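Local coordinates for RNA-dependent RNA polymerase (Dera Ghazi Khan orthonairovirus, PDB 6DX2), which is thought to replicate and transcribe the viral RNA genome and carries, in the piece crystallised, a viral OTU cysteine protease domain of the deubiquitinase type, at residues Arg24-Asn28 with Ala121-Val127; Ser3-Asp7 with Asp29-Ser33. All coordinates share one frame. Numbering follows the deposited sequence.

Contact 1 of 2, residues Arg24-Asn28 with Ala121-Val127; sequences RFNLN and ADVSENV
Residues Arg-24 to Phe-25 are extended, Asn-26 continues at phi/psi -92/121, and the chain then turns at Leu-27 (-48/-42). Opposite them, Ala-121 to Val-127 forms a hairpin loop around a type I beta turn, Asp-122 to Glu-125, with Glu-125 N to Asp-122 O at 2.8 Å and Asp-122 N to Asn-126 O at 2.9 Å; Glu-125 takes positive phi (73/19), giving a type I turn plus G1 bulge. Asn-26 and Asn-126 form a single antiparallel bridge, a non-hydrogen-bonded pair with CA to CA 4.4 Å, flanked by two backbone bonds: Val-127 N donates to Phe-25 O (3.0 Å, nearly linear) and Leu-27 N to Glu-125 O (3.1 Å). Inside the hairpin, Asp-122 OD2 accepts from Asn-126 N at 2.9 Å.

The t rotamer of Asn-26 sends ND2 to Ser-124 O (2.9 Å) and Asn-126 OD1 (3.1 Å), while its OD1 accepts from Asn-28 N (3.0 Å), an Asx turn where the chain bends. On the apolar side, Val-127 CG2 sits over the Phe-25 ring, a CH-pi contact 4.0 Å from the centroid, and lies 3.7 Å from Leu-27 CD2; Leu-27 CD1 meets Ala-121 CB at 3.9 Å.

Glu-125 carries a salt bridge to Lys-145 of strand 142-147. The loop between strands 18-21 and 31-33 thus lies against the hairpin joining strands 116-121 and 127-133, with Trp-119 of the former strand packing against Phe-25, Leu-27 and Val-127.

Contact 2 of 2, residues Ser3-Asp7 with Asp29-Ser33; sequences SFHLD and DYFTS
Asp-29, at phi/psi -79/-15, leads into Tyr-30 (-126/-24), after which the chain extends into strand 31-33. The N-terminal Ser-3 to Asp-7 comes up as irregular chain and enters a 3-10 turn at Leu-6; the closest CA pair, Leu-6 and Tyr-30, is 7.7 Å apart, so side chains make the contact, Tyr-30 reaching the backbone of Ser-3. Tyr-30, with chi1 m, points toward 3-7 and brings OH to 2.6 Å from Ser-3 O, a weak hydrogen bond to a poorly ordered residue. Leu-6 CD2 lies over one face of the Tyr-30 ring, and Leu-6 CD1 reaches Tyr-30 CB at 3.5 Å. Phe-31, also m, starts sideways, but its ring end approaches, CZ standing 3.3 Å from Leu-6 CD1. Thr-32 and Ser-33 carry the strand onward, Thr-32 pairing through its backbone with Gln-155. Leu-6 also touches Val-138; an N-terminal segment thus packs one leucine over Tyr-30, Phe-31 of outermost strand 31-33 and Leu-156 of neighbouring strand 150-156 in the OTU domain's mixed sheet.

Overall arrangement
The centres of contacts 1 and 2 lie about 11 Å apart, on the same side of the domain, each about 17 Å from the chain centre. Their segments alternate along the sequence, 3-7, 24-28, 29-33, 121-127, and since 24-28 runs directly into 29-33 one continuous piece of chain serves both. The two join through packing of Phe-25 on Tyr-30 and Leu-6, and through a probable hydrogen bond from Asn-28 ND2 to Ser-33 OG. Trp-119, in strand 116-121, meets both Phe-25 and Phe-31. Contact 2 lays the first residues of the chain beside outermost strand 31-33, and contact 1 lays the loop before that strand against the hairpin 121-127, with 24-33 linking the two places.

Contact 1 of 2, residues Arg24-Asn28 with Ala121-Val127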
ATOM      1  N   ARG A  24     -16.638   0.631   8.392  1.00 69.32           N
ATOM      2  CA  ARG A  24     -16.938  -0.432   7.448  1.00 62.38           C
ATOM      3  C   ARG A  24     -18.003   0.063   6.480  1.00 69.11           C
ATOM      4  O   ARG A  24     -19.109   0.424   6.897  1.00 65.45           O
ATOM      5  CB  ARG A  24     -17.371  -1.714   8.159  1.00 70.95           C
ATOM      6  CG  ARG A  24     -16.397  -2.214   9.218  1.00 78.41           C
ATOM      7  CD  ARG A  24     -15.020  -2.595   8.666  1.00 87.59           C
ATOM      8  NE  ARG A  24     -14.067  -2.885   9.741  1.00 96.16           N
ATOM      9  CZ  ARG A  24     -12.846  -2.355   9.849  1.00 99.83           C
ATOM     10  NH1 ARG A  24     -12.403  -1.489   8.943  1.00 99.52           N
ATOM     11  NH2 ARG A  24     -12.066  -2.693  10.873  1.00 97.15           N
ATOM     12  N   PHE A  25     -17.651   0.085   5.191  1.00 54.29           N
ATOM     13  CA  PHE A  25     -18.498   0.597   4.123  1.00 50.52           C
ATOM     14  C   PHE A  25     -18.109  -0.167   2.866  1.00 41.76           C
ATOM     15  O   PHE A  25     -17.089  -0.874   2.841  1.00 47.87           O
ATOM     16  CB  PHE A  25     -18.303   2.108   3.913  1.00 41.19           C
ATOM     17  CG  PHE A  25     -16.880   2.470   3.555  1.00 40.83           C
ATOM     18  CD1 PHE A  25     -15.888   2.521   4.533  1.00 43.26           C
ATOM     19  CD2 PHE A  25     -16.505   2.713   2.253  1.00 41.82           C
ATOM     20  CE1 PHE A  25     -14.603   2.853   4.202  1.00 42.32           C
ATOM     21  CE2 PHE A  25     -15.210   3.011   1.930  1.00 39.44           C
ATOM     22  CZ  PHE A  25     -14.265   3.084   2.878  1.00 39.11           C
ATOM     23  N   ASN A  26     -18.829   0.084   1.791  1.00 42.43           N
ATOM     24  CA  ASN A  26     -18.484  -0.527   0.517  1.00 41.66           C
ATOM     25  C   ASN A  26     -17.559   0.385  -0.291  1.00 34.02           C
ATOM     26  O   ASN A  26     -17.930   1.514  -0.642  1.00 37.12           O
ATOM     27  CB  ASN A  26     -19.722  -0.888  -0.293  1.00 45.23           C
ATOM     28  CG  ASN A  26     -19.358  -1.812  -1.407  1.00 43.18           C
ATOM     29  OD1 ASN A  26     -18.946  -1.353  -2.459  1.00 41.66           O
ATOM     30  ND2 ASN A  26     -19.396  -3.133  -1.146  1.00 47.24           N
ATOM     31  N   LEU A  27     -16.371  -0.142  -0.609  1.00 41.32           N
ATOM     32  CA  LEU A  27     -15.374   0.598  -1.374  1.00 40.36           C
ATOM     33  C   LEU A  27     -15.966   1.242  -2.613  1.00 36.37           C
ATOM     34  O   LEU A  27     -15.614   2.373  -2.969  1.00 41.67           O
ATOM     35  CB  LEU A  27     -14.240  -0.332  -1.802  1.00 40.40           C
ATOM     36  CG  LEU A  27     -13.348  -0.761  -0.644  1.00 41.71           C
ATOM     37  CD1 LEU A  27     -12.322  -1.728  -1.157  1.00 39.93           C
ATOM     38  CD2 LEU A  27     -12.762   0.487  -0.021  1.00 40.42           C
ATOM     39  N   ASN A  28     -16.821   0.525  -3.312  1.00 33.39           N
ATOM     40  CA  ASN A  28     -17.185   1.032  -4.616  1.00 41.61           C
ATOM     41  C   ASN A  28     -18.264   2.096  -4.567  1.00 37.59           C
ATOM     42  O   ASN A  28     -18.665   2.572  -5.625  1.00 40.51           O
ATOM     43  CB  ASN A  28     -17.559  -0.133  -5.490  1.00 46.19           C
ATOM     44  CG  ASN A  28     -16.323  -0.967  -5.846  1.00 55.40           C
ATOM     45  OD1 ASN A  28     -16.319  -2.175  -5.655  1.00 59.51           O
ATOM     46  ND2 ASN A  28     -15.245  -0.291  -6.333  1.00 50.00           N
ATOM     47  N   ALA A 121     -10.655  -5.935   1.842  1.00 37.17           N
ATOM     48  CA  ALA A 121     -12.031  -6.061   1.422  1.00 42.57           C
ATOM     49  C   ALA A 121     -12.407  -7.527   1.365  1.00 46.61           C
ATOM     50  O   ALA A 121     -11.575  -8.384   1.017  1.00 46.43           O
ATOM     51  CB  ALA A 121     -12.243  -5.435   0.022  1.00 47.91           C
ATOM     52  N   ASP A 122     -13.685  -7.815   1.644  1.00 45.09           N
ATOM     53  CA  ASP A 122     -14.191  -9.139   1.310  1.00 49.95           C
ATOM     54  C   ASP A 122     -14.607  -9.212  -0.172  1.00 47.60           C
ATOM     55  O   ASP A 122     -14.464  -8.251  -0.941  1.00 51.81           O
ATOM     56  CB  ASP A 122     -15.352  -9.527   2.232  1.00 55.78           C
ATOM     57  CG  ASP A 122     -16.569  -8.590   2.096  1.00 62.00           C
ATOM     58  OD1 ASP A 122     -17.393  -8.557   3.040  1.00 64.84           O
ATOM     59  OD2 ASP A 122     -16.704  -7.888   1.070  1.00 56.59           O
ATOM     60  N   VAL A 123     -15.126 -10.378  -0.571  1.00 49.30           N
ATOM     61  CA  VAL A 123     -15.465 -10.630  -1.976  1.00 63.10           C
ATOM     62  C   VAL A 123     -16.540  -9.670  -2.469  1.00 63.54           C
ATOM     63  O   VAL A 123     -16.638  -9.397  -3.671  1.00 66.02           O
ATOM     64  CB  VAL A 123     -15.899 -12.101  -2.194  1.00 68.85           C
ATOM     65  CG1 VAL A 123     -14.728 -13.035  -1.970  1.00 69.63           C
ATOM     66  CG2 VAL A 123     -17.047 -12.470  -1.288  1.00 68.14           C
ATOM     67  N   SER A 124     -17.355  -9.139  -1.568  1.00 60.29           N
ATOM     68  CA  SER A 124     -18.360  -8.163  -1.956  1.00 55.58           C
ATOM     69  C   SER A 124     -17.856  -6.721  -1.836  1.00 59.18           C
ATOM     70  O   SER A 124     -18.663  -5.792  -1.944  1.00 57.26           O
ATOM     71  CB  SER A 124     -19.623  -8.369  -1.126  1.00 51.57           C
ATOM     72  OG  SER A 124     -19.878  -9.755  -0.955  1.00 54.29           O
ATOM     73  N   GLU A 125     -16.539  -6.517  -1.633  1.00 45.09           N
ATOM     74  CA  GLU A 125     -15.880  -5.203  -1.624  1.00 46.89           C
ATOM     75  C   GLU A 125     -16.191  -4.392  -0.375  1.00 47.83           C
ATOM     76  O   GLU A 125     -15.971  -3.168  -0.335  1.00 46.10           O
ATOM     77  CB  GLU A 125     -16.215  -4.380  -2.876  1.00 57.95           C
ATOM     78  CG  GLU A 125     -16.236  -5.199  -4.171  1.00 65.98           C
ATOM     79  CD  GLU A 125     -14.851  -5.557  -4.669  1.00 70.35           C
ATOM     80  OE1 GLU A 125     -13.871  -4.992  -4.158  1.00 72.03           O
ATOM     81  OE2 GLU A 125     -14.744  -6.411  -5.571  1.00 78.74           O
ATOM     82  N   ASN A 126     -16.641  -5.048   0.682  1.00 46.53           N
ATOM     83  CA  ASN A 126     -16.796  -4.353   1.948  1.00 41.39           C
ATOM     84  C   ASN A 126     -15.454  -4.302   2.664  1.00 47.98           C
ATOM     85  O   ASN A 126     -14.721  -5.301   2.705  1.00 47.91           O
ATOM     86  CB  ASN A 126     -17.813  -5.067   2.816  1.00 44.60           C
ATOM     87  CG  ASN A 126     -19.166  -5.150   2.151  1.00 53.23           C
ATOM     88  OD1 ASN A 126     -19.727  -4.129   1.759  1.00 59.49           O
ATOM     89  ND2 ASN A 126     -19.679  -6.362   1.984  1.00 64.46           N
ATOM     90  N   VAL A 127     -15.129  -3.130   3.232  1.00 45.55           N
ATOM     91  CA  VAL A 127     -13.920  -3.018   4.036  1.00 45.09           C
ATOM     92  C   VAL A 127     -14.005  -3.972   5.213  1.00 53.67           C
ATOM     93  O   VAL A 127     -15.037  -4.049   5.904  1.00 47.25           O
ATOM     94  CB  VAL A 127     -13.698  -1.584   4.537  1.00 39.91           C
ATOM     95  CG1 VAL A 127     -12.410  -1.546   5.372  1.00 42.19           C
ATOM     96  CG2 VAL A 127     -13.515  -0.663   3.382  1.00 41.33           C
TER

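Contact 2 of 2, residues Ser3-Asp7 with Asp29-Ser33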
ATOM      1  N   SER A   3     -18.061   6.498   5.754  1.00108.73           N
ATOM      2  CA  SER A   3     -18.762   7.675   6.271  1.00110.27           C
ATOM      3  C   SER A   3     -19.437   8.453   5.148  1.00103.24           C
ATOM      4  O   SER A   3     -19.926   7.877   4.184  1.00106.39           O
ATOM      5  CB  SER A   3     -17.797   8.592   7.029  1.00115.95           C
ATOM      6  OG  SER A   3     -16.798   9.120   6.170  1.00117.47           O
ATOM      7  N   PHE A   4     -19.467   9.772   5.280  1.00 96.00           N
ATOM      8  CA  PHE A   4     -19.969  10.610   4.199  1.00 94.05           C
ATOM      9  C   PHE A   4     -18.836  11.099   3.306  1.00 84.08           C
ATOM     10  O   PHE A   4     -18.998  11.168   2.084  1.00 81.99           O
ATOM     11  CB  PHE A   4     -20.753  11.798   4.770  1.00 99.17           C
ATOM     12  CG  PHE A   4     -21.479  12.614   3.730  1.00102.81           C
ATOM     13  CD1 PHE A   4     -21.818  13.934   3.983  1.00107.83           C
ATOM     14  CD2 PHE A   4     -21.832  12.061   2.508  1.00102.20           C
ATOM     15  CE1 PHE A   4     -22.490  14.691   3.032  1.00110.78           C
ATOM     16  CE2 PHE A   4     -22.496  12.810   1.556  1.00105.64           C
ATOM     17  CZ  PHE A   4     -22.829  14.127   1.818  1.00109.45           C
ATOM     18  N   HIS A   5     -17.691  11.432   3.895  1.00 76.02           N
ATOM     19  CA  HIS A   5     -16.507  11.826   3.143  1.00 71.81           C
ATOM     20  C   HIS A   5     -15.323  11.015   3.639  1.00 59.72           C
ATOM     21  O   HIS A   5     -15.053  10.967   4.847  1.00 58.76           O
ATOM     22  CB  HIS A   5     -16.225  13.326   3.275  1.00 78.57           C
ATOM     23  CG  HIS A   5     -17.383  14.195   2.878  1.00 87.12           C
ATOM     24  ND1 HIS A   5     -17.802  14.329   1.568  1.00 88.63           N
ATOM     25  CD2 HIS A   5     -18.212  14.970   3.617  1.00 88.67           C
ATOM     26  CE1 HIS A   5     -18.835  15.151   1.520  1.00 89.10           C
ATOM     27  NE2 HIS A   5     -19.105  15.553   2.750  1.00 89.54           N
ATOM     28  N   LEU A   6     -14.621  10.382   2.695  1.00 52.32           N
ATOM     29  CA  LEU A   6     -13.456   9.583   3.043  1.00 48.93           C
ATOM     30  C   LEU A   6     -12.429  10.391   3.829  1.00 45.30           C
ATOM     31  O   LEU A   6     -11.812   9.864   4.755  1.00 53.65           O
ATOM     32  CB  LEU A   6     -12.841   9.016   1.780  1.00 51.42           C
ATOM     33  CG  LEU A   6     -13.803   8.009   1.170  1.00 51.45           C
ATOM     34  CD1 LEU A   6     -13.075   7.290   0.121  1.00 56.37           C
ATOM     35  CD2 LEU A   6     -14.246   7.041   2.281  1.00 55.26           C
ATOM     36  N   ASP A   7     -12.263  11.689   3.503  1.00 42.11           N
ATOM     37  CA  ASP A   7     -11.274  12.492   4.219  1.00 43.44           C
ATOM     38  C   ASP A   7     -11.702  12.826   5.657  1.00 49.62           C
ATOM     39  O   ASP A   7     -10.894  13.413   6.391  1.00 48.00           O
ATOM     40  CB  ASP A   7     -10.952  13.783   3.448  1.00 45.22           C
ATOM     41  CG  ASP A   7      -9.922  13.553   2.339  1.00 44.68           C
ATOM     42  OD1 ASP A   7      -9.572  12.414   2.164  1.00 42.96           O
ATOM     43  OD2 ASP A   7      -9.448  14.494   1.693  1.00 45.99           O
ATOM     44  N   ASP A  29     -18.709   2.482  -3.377  1.00 37.34           N
ATOM     45  CA  ASP A  29     -19.501   3.687  -3.260  1.00 39.00           C
ATOM     46  C   ASP A  29     -18.652   4.939  -3.293  1.00 39.29           C
ATOM     47  O   ASP A  29     -19.184   6.034  -3.511  1.00 42.37           O
ATOM     48  CB  ASP A  29     -20.341   3.627  -1.986  1.00 42.36           C
ATOM     49  CG  ASP A  29     -21.514   2.682  -2.127  1.00 49.59           C
ATOM     50  OD1 ASP A  29     -21.949   2.451  -3.292  1.00 53.98           O
ATOM     51  OD2 ASP A  29     -21.965   2.166  -1.079  1.00 54.49           O
ATOM     52  N   TYR A  30     -17.353   4.810  -3.108  1.00 36.91           N
ATOM     53  CA  TYR A  30     -16.479   5.968  -2.988  1.00 37.80           C
ATOM     54  C   TYR A  30     -15.327   5.927  -3.951  1.00 41.14           C
ATOM     55  O   TYR A  30     -14.752   6.979  -4.237  1.00 43.51           O
ATOM     56  CB  TYR A  30     -15.916   6.076  -1.551  1.00 38.41           C
ATOM     57  CG  TYR A  30     -17.047   6.231  -0.578  1.00 41.38           C
ATOM     58  CD1 TYR A  30     -17.558   7.489  -0.262  1.00 47.11           C
ATOM     59  CD2 TYR A  30     -17.651   5.120  -0.025  1.00 45.49           C
ATOM     60  CE1 TYR A  30     -18.629   7.620   0.604  1.00 47.93           C
ATOM     61  CE2 TYR A  30     -18.714   5.237   0.833  1.00 55.07           C
ATOM     62  CZ  TYR A  30     -19.208   6.484   1.141  1.00 57.23           C
ATOM     63  OH  TYR A  30     -20.281   6.566   2.005  1.00 61.69           O
ATOM     64  N   PHE A  31     -14.930   4.749  -4.408  1.00 38.23           N
ATOM     65  CA  PHE A  31     -13.773   4.575  -5.263  1.00 39.07           C
ATOM     66  C   PHE A  31     -14.181   3.920  -6.567  1.00 40.99           C
ATOM     67  O   PHE A  31     -15.046   3.041  -6.610  1.00 39.77           O
ATOM     68  CB  PHE A  31     -12.704   3.666  -4.597  1.00 35.75           C
ATOM     69  CG  PHE A  31     -12.099   4.210  -3.380  1.00 36.26           C
ATOM     70  CD1 PHE A  31     -11.071   5.151  -3.464  1.00 36.08           C
ATOM     71  CD2 PHE A  31     -12.507   3.773  -2.113  1.00 37.67           C
ATOM     72  CE1 PHE A  31     -10.424   5.597  -2.346  1.00 33.87           C
ATOM     73  CE2 PHE A  31     -11.875   4.255  -0.980  1.00 39.41           C
ATOM     74  CZ  PHE A  31     -10.818   5.170  -1.102  1.00 37.33           C
ATOM     75  N   THR A  32     -13.472   4.294  -7.616  1.00 41.79           N
ATOM     76  CA  THR A  32     -13.413   3.507  -8.810  1.00 39.68           C
ATOM     77  C   THR A  32     -12.268   2.518  -8.667  1.00 43.09           C
ATOM     78  O   THR A  32     -11.172   2.889  -8.275  1.00 36.41           O
ATOM     79  CB  THR A  32     -13.140   4.398 -10.015  1.00 42.63           C
ATOM     80  OG1 THR A  32     -14.158   5.416 -10.089  1.00 54.91           O
ATOM     81  CG2 THR A  32     -13.193   3.573 -11.233  1.00 47.26           C
ATOM     82  N   SER A  33     -12.510   1.279  -9.010  1.00 37.91           N
ATOM     83  CA  SER A  33     -11.405   0.333  -9.069  1.00 41.77           C
ATOM     84  C   SER A  33     -10.791   0.348 -10.452  1.00 43.01           C
ATOM     85  O   SER A  33     -11.454   0.629 -11.465  1.00 45.86           O
ATOM     86  CB  SER A  33     -11.845  -1.089  -8.724  1.00 42.51           C
ATOM     87  OG  SER A  33     -12.439  -1.131  -7.441  1.00 43.28           O
TER